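Local atomic coordinates of fatty acid amide hydrolase (Candida albicans, PDB entry 6KVR), a protein that probably hydrolyses the amide of a monocarboxylic acid to the carboxylate and ammonium, as a member of the amidase family. Residues Q61-D66 against N222-L227; G269-T274 against I489-T494. All blocks are in the same frame, centred on the assembly; numbering follows the deposited sequence.

The two contacts lie on opposite sides of the centre of the chain. Their centres are 29 Å apart and their nearest atoms about 12 Å apart, so they do not touch. They come in series: contact 1 closes at Leu227 before contact 2 opens at Gly269. Contact 1 sets the start of helix 64-70 against the loop between strand 221-222 and helix 235-243. Contact 2 lies at the paired ends of strands 268-271 and 494-499 of the central mixed sheet, and reaches the end of helix 482-490. It is the nearer to the predicted active-site residues, with the Arg271 side chain about 9 Å from that of Ser257. Contact 1 thus joins peripheral parts, whereas contact 2 belongs to the buried core.

Contact 1 (Q61-D66 against N222-L227)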
loop_
_atom_site.group_PDB
_atom_site.type_symbol
_atom_site.label_atom_id
_atom_site.label_comp_id
_atom_site.label_asym_id
_atom_site.label_seq_id
_atom_site.Cartn_x
_atom_site.Cartn_y
_atom_site.Cartn_z
ATOM N N GLN A 61 7.543 -27.214 35.100
ATOM C CA GLN A 61 6.539 -27.080 34.043
ATOM C C GLN A 61 5.167 -26.803 34.654
ATOM O O GLN A 61 4.159 -27.374 34.246
ATOM C CB GLN A 61 6.504 -28.321 33.148
ATOM C CG GLN A 61 7.866 -28.643 32.553
ATOM C CD GLN A 61 7.840 -29.778 31.540
ATOM O OE1 GLN A 61 7.233 -29.669 30.467
ATOM N NE2 GLN A 61 8.520 -30.879 31.873
ATOM N N PHE A 62 5.151 -25.954 35.678
ATOM C CA PHE A 62 3.924 -25.578 36.366
ATOM C C PHE A 62 2.900 -25.022 35.375
ATOM O O PHE A 62 3.233 -24.191 34.528
ATOM C CB PHE A 62 4.280 -24.544 37.445
ATOM C CG PHE A 62 3.161 -24.217 38.396
ATOM C CD1 PHE A 62 2.874 -25.046 39.463
ATOM C CD2 PHE A 62 2.420 -23.053 38.240
ATOM C CE1 PHE A 62 1.852 -24.732 40.354
ATOM C CE2 PHE A 62 1.398 -22.738 39.118
ATOM C CZ PHE A 62 1.113 -23.580 40.179
ATOM N N ASN A 63 1.652 -25.511 35.461
ATOM C CA ASN A 63 0.545 -25.002 34.646
ATOM C C ASN A 63 -0.187 -23.960 35.485
ATOM O O ASN A 63 -1.037 -24.306 36.311
ATOM C CB ASN A 63 -0.379 -26.139 34.207
ATOM C CG ASN A 63 -1.586 -25.659 33.386
ATOM O OD1 ASN A 63 -1.999 -24.499 33.457
ATOM N ND2 ASN A 63 -2.163 -26.573 32.611
ATOM N N ALA A 64 0.139 -22.677 35.272
ATOM C CA ALA A 64 -0.452 -21.636 36.107
ATOM C C ALA A 64 -1.949 -21.491 35.863
ATOM O O ALA A 64 -2.692 -21.144 36.785
ATOM C CB ALA A 64 0.255 -20.298 35.884
ATOM N N VAL A 65 -2.417 -21.762 34.646
ATOM C CA VAL A 65 -3.849 -21.634 34.366
ATOM C C VAL A 65 -4.646 -22.665 35.163
ATOM O O VAL A 65 -5.710 -22.362 35.716
ATOM C CB VAL A 65 -4.104 -21.761 32.853
ATOM C CG1 VAL A 65 -5.607 -21.823 32.554
ATOM C CG2 VAL A 65 -3.442 -20.600 32.113
ATOM N N ASP A 66 -4.141 -23.901 35.236
ATOM C CA ASP A 66 -4.811 -24.924 36.028
ATOM C C ASP A 66 -4.875 -24.531 37.496
ATOM O O ASP A 66 -5.922 -24.670 38.140
ATOM C CB ASP A 66 -4.089 -26.254 35.870
ATOM C CG ASP A 66 -4.996 -27.423 36.124
ATOM O OD1 ASP A 66 -5.984 -27.572 35.371
ATOM O OD2 ASP A 66 -4.750 -28.164 37.102
ATOM N N ASN A 222 5.221 -19.048 29.659
ATOM C CA ASN A 222 3.930 -19.542 29.150
ATOM C C ASN A 222 2.970 -19.853 30.292
ATOM O O ASN A 222 3.333 -20.575 31.222
ATOM C CB ASN A 222 4.139 -20.804 28.308
ATOM C CG ASN A 222 2.910 -21.184 27.499
ATOM O OD1 ASN A 222 1.789 -21.287 28.027
ATOM N ND2 ASN A 222 3.114 -21.401 26.205
ATOM N N PRO A 223 1.736 -19.346 30.258
ATOM C CA PRO A 223 0.834 -19.571 31.398
ATOM C C PRO A 223 0.319 -21.013 31.526
ATOM O O PRO A 223 -0.203 -21.364 32.590
ATOM C CB PRO A 223 -0.310 -18.572 31.141
ATOM C CG PRO A 223 -0.320 -18.369 29.667
ATOM C CD PRO A 223 1.130 -18.479 29.224
ATOM N N PHE A 224 0.445 -21.858 30.500
ATOM C CA PHE A 224 0.019 -23.254 30.583
ATOM C C PHE A 224 1.154 -24.206 30.944
ATOM O O PHE A 224 0.898 -25.385 31.221
ATOM C CB PHE A 224 -0.611 -23.695 29.252
ATOM C CG PHE A 224 -1.967 -23.095 29.001
ATOM C CD1 PHE A 224 -3.117 -23.726 29.461
ATOM C CD2 PHE A 224 -2.090 -21.888 28.322
ATOM C CE1 PHE A 224 -4.377 -23.167 29.232
ATOM C CE2 PHE A 224 -3.336 -21.320 28.093
ATOM C CZ PHE A 224 -4.483 -21.961 28.549
ATOM N N ASN A 225 2.387 -23.720 30.949
ATOM C CA ASN A 225 3.576 -24.493 31.265
ATOM C C ASN A 225 4.687 -23.481 31.460
ATOM O O ASN A 225 5.225 -22.963 30.474
ATOM C CB ASN A 225 3.910 -25.484 30.141
ATOM C CG ASN A 225 5.151 -26.335 30.440
ATOM O OD1 ASN A 225 6.066 -25.902 31.135
ATOM N ND2 ASN A 225 5.179 -27.554 29.899
ATOM N N LEU A 226 5.024 -23.180 32.716
ATOM C CA LEU A 226 5.939 -22.087 33.021
ATOM C C LEU A 226 7.381 -22.371 32.624
ATOM O O LEU A 226 8.213 -21.458 32.697
ATOM C CB LEU A 226 5.880 -21.740 34.506
ATOM C CG LEU A 226 4.647 -20.973 34.990
ATOM C CD1 LEU A 226 4.754 -20.691 36.498
ATOM C CD2 LEU A 226 4.464 -19.676 34.226
ATOM N N LEU A 227 7.718 -23.590 32.210
ATOM C CA LEU A 227 9.047 -23.761 31.631
ATOM C C LEU A 227 9.131 -23.119 30.242
ATOM O O LEU A 227 10.205 -22.644 29.841
ATOM C CB LEU A 227 9.418 -25.245 31.570
ATOM C CG LEU A 227 10.752 -25.610 30.890
ATOM C CD1 LEU A 227 11.964 -25.066 31.641
ATOM C CD2 LEU A 227 10.881 -27.112 30.727
#
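Gln61 is the first residue after a helix, its positive phi part of a Schellman motif. Its side chain lies alongside that of Asn225, with the two amide planes 31° apart. Asn225 ND2 donates to a lone pair of Gln61 OE1 at 3.0 Å, nearly straight at 167°. OE1 also accepts from Val537 N, and ND2 also gives to Val537 O. Gln61 NE2 hydrogen-bonds to Ser534 O. The methyl CD2 of Leu227 packs on Gln61 CG. Phe62 O takes the backbone N of Leu226 at 2.7 Å. The Phe62 side chain runs beside that of Leu226, ring CD2 3.7 Å from Leu226 CD1. Asn63 is the N-cap of helix 64-70. With CG anti to the backbone N (chi1 178°), Asn63 OD1 reaches round to accept from Asp66 N at 2.8 Å, the donor above the carbonyl plane. The methyl of Ala64 rests near Pro223 O. Val65 N donates to Pro223 O at 3.0 Å. Val65 CG2 sits over the centre of the Phe224 ring, 3.9 Å from its centroid, a CH-pi contact. Asn222 and Asn225 each form an Asx turn. Helix 54-59 packs against Phe62 and Leu226, helix 100-118 against Ala64 and Pro223, and helix 235-243 against Val65.

Contact 2 (G269-T274 against I489-T494); sequences GLRPTT and ILDFPT
Backbone pairing joins Arg271 and Thr494 as an antiparallel hydrogen-bonded pair. Arg271 N gives to Thr494 O at 2.9 Å, and Thr494 N gives to Arg271 O at 3.0 Å. The charged contact starts from Arg271. Its chain leaves with CG anti to the backbone N and bends at chi3 (94°), which brings the guanidinium to Asp491. Arg271 NH2 meets the anti lone pair of Asp491 OD2 at 2.8 Å in a salt bridge, the guanidinium and carboxylate planes 81° apart. Arg271 NH2 also gives to Phe492 O at 2.8 Å, from above that carbonyl plane. Thr274 grips the same carboxylate. Thr274 N donates to the syn lone pair of Asp491 OD2 at 3.0 Å. Thr274 OG1 donates to Asp491 OD1 at a very short 2.4 Å. The Pro493 ring lies alongside Thr273, Pro493 CG in van der Waals contact with Thr273 OG1 at 3.4 Å. That hydroxyl is hydrogen-bonded to Asp552. Asp491 is the C-prime residue of the Schellman motif ending helix 482-490, so this carboxylate ties the helix end to the exit of strand 268-271. Arg549 forms a second salt bridge, with OD1. Two arginines around one buried carboxylate would probably keep it ionised.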
loop_
_atom_site.group_PDB
_atom_site.type_symbol
_atom_site.label_atom_id
_atom_site.label_comp_id
_atom_site.label_asym_id
_atom_site.label_seq_id
_atom_site.Cartn_x
_atom_site.Cartn_y
_atom_site.Cartn_z
ATOM N N GLY A 269 -5.492 -15.004 17.793
ATOM C CA GLY A 269 -4.844 -13.786 17.349
ATOM C C GLY A 269 -4.990 -13.559 15.862
ATOM O O GLY A 269 -4.939 -14.515 15.075
ATOM N N LEU A 270 -5.154 -12.304 15.457
ATOM C CA LEU A 270 -5.332 -11.961 14.048
ATOM C C LEU A 270 -4.194 -11.077 13.559
ATOM O O LEU A 270 -3.984 -9.982 14.093
ATOM C CB LEU A 270 -6.660 -11.245 13.825
ATOM C CG LEU A 270 -6.816 -10.758 12.384
ATOM C CD1 LEU A 270 -6.858 -11.939 11.409
ATOM C CD2 LEU A 270 -8.074 -9.886 12.252
ATOM N N ARG A 271 -3.477 -11.546 12.542
ATOM C CA ARG A 271 -2.623 -10.671 11.746
ATOM C C ARG A 271 -3.422 -10.141 10.554
ATOM O O ARG A 271 -3.660 -10.877 9.589
ATOM C CB ARG A 271 -1.381 -11.411 11.251
ATOM C CG ARG A 271 -0.422 -10.493 10.504
ATOM C CD ARG A 271 0.529 -11.187 9.537
ATOM N NE ARG A 271 -0.058 -11.174 8.216
ATOM C CZ ARG A 271 0.144 -10.254 7.282
ATOM N NH1 ARG A 271 1.066 -9.303 7.411
ATOM N NH2 ARG A 271 -0.614 -10.276 6.194
ATOM N N PRO A 272 -3.862 -8.893 10.565
ATOM C CA PRO A 272 -4.647 -8.391 9.432
ATOM C C PRO A 272 -3.767 -8.025 8.240
ATOM O O PRO A 272 -2.535 -7.919 8.341
ATOM C CB PRO A 272 -5.363 -7.162 9.998
ATOM C CG PRO A 272 -4.660 -6.823 11.283
ATOM C CD PRO A 272 -3.775 -7.945 11.685
ATOM N N THR A 273 -4.423 -7.888 7.084
ATOM C CA THR A 273 -3.753 -7.348 5.906
ATOM C C THR A 273 -3.186 -5.980 6.244
ATOM O O THR A 273 -3.792 -5.221 7.010
ATOM C CB THR A 273 -4.728 -7.206 4.720
ATOM O OG1 THR A 273 -5.622 -8.321 4.664
ATOM C CG2 THR A 273 -3.947 -7.144 3.395
ATOM N N THR A 274 -2.032 -5.650 5.662
ATOM C CA THR A 274 -1.413 -4.368 5.980
ATOM C C THR A 274 -2.344 -3.213 5.640
ATOM O O THR A 274 -3.193 -3.305 4.744
ATOM C CB THR A 274 -0.090 -4.176 5.235
ATOM O OG1 THR A 274 -0.308 -4.338 3.827
ATOM C CG2 THR A 274 0.976 -5.176 5.716
ATOM N N ILE A 489 5.533 -11.944 4.120
ATOM C CA ILE A 489 5.994 -11.495 2.812
ATOM C C ILE A 489 4.844 -11.547 1.806
ATOM O O ILE A 489 4.745 -10.680 0.940
ATOM C CB ILE A 489 7.240 -12.287 2.341
ATOM C CG1 ILE A 489 7.798 -11.667 1.064
ATOM C CG2 ILE A 489 6.930 -13.767 2.096
ATOM C CD1 ILE A 489 9.066 -12.354 0.531
ATOM N N LEU A 490 3.935 -12.521 1.925
ATOM C CA LEU A 490 2.747 -12.520 1.066
ATOM C C LEU A 490 1.720 -11.478 1.492
ATOM O O LEU A 490 0.894 -11.072 0.665
ATOM C CB LEU A 490 2.083 -13.902 1.055
ATOM C CG LEU A 490 2.921 -15.090 0.554
ATOM C CD1 LEU A 490 2.190 -16.432 0.741
ATOM C CD2 LEU A 490 3.339 -14.907 -0.899
ATOM N N ASP A 491 1.761 -11.032 2.753
ATOM C CA ASP A 491 0.763 -10.118 3.326
ATOM C C ASP A 491 -0.664 -10.667 3.196
ATOM O O ASP A 491 -1.587 -9.964 2.773
ATOM C CB ASP A 491 0.844 -8.720 2.715
ATOM C CG ASP A 491 0.028 -7.685 3.508
ATOM O OD1 ASP A 491 -0.294 -6.602 2.948
ATOM O OD2 ASP A 491 -0.329 -7.952 4.685
ATOM N N PHE A 492 -0.849 -11.927 3.584
ATOM C CA PHE A 492 -2.200 -12.489 3.624
ATOM C C PHE A 492 -2.763 -12.376 5.036
ATOM O O PHE A 492 -2.048 -12.644 6.010
ATOM C CB PHE A 492 -2.210 -13.971 3.211
ATOM C CG PHE A 492 -2.064 -14.221 1.711
ATOM C CD1 PHE A 492 -1.631 -13.230 0.849
ATOM C CD2 PHE A 492 -2.377 -15.470 1.176
ATOM C CE1 PHE A 492 -1.494 -13.465 -0.522
ATOM C CE2 PHE A 492 -2.258 -15.716 -0.196
ATOM C CZ PHE A 492 -1.811 -14.703 -1.048
ATOM N N PRO A 493 -4.028 -11.994 5.229
ATOM C CA PRO A 493 -4.575 -11.967 6.593
ATOM C C PRO A 493 -4.640 -13.387 7.150
ATOM O O PRO A 493 -5.085 -14.317 6.467
ATOM C CB PRO A 493 -5.965 -11.345 6.411
ATOM C CG PRO A 493 -6.338 -11.665 4.996
ATOM C CD PRO A 493 -5.052 -11.729 4.204
ATOM N N THR A 494 -4.142 -13.557 8.378
ATOM C CA THR A 494 -3.948 -14.881 8.952
ATOM C C THR A 494 -4.435 -14.905 10.393
ATOM O O THR A 494 -3.957 -14.139 11.242
ATOM C CB THR A 494 -2.472 -15.293 8.876
ATOM O OG1 THR A 494 -2.044 -15.258 7.513
ATOM C CG2 THR A 494 -2.264 -16.715 9.446
#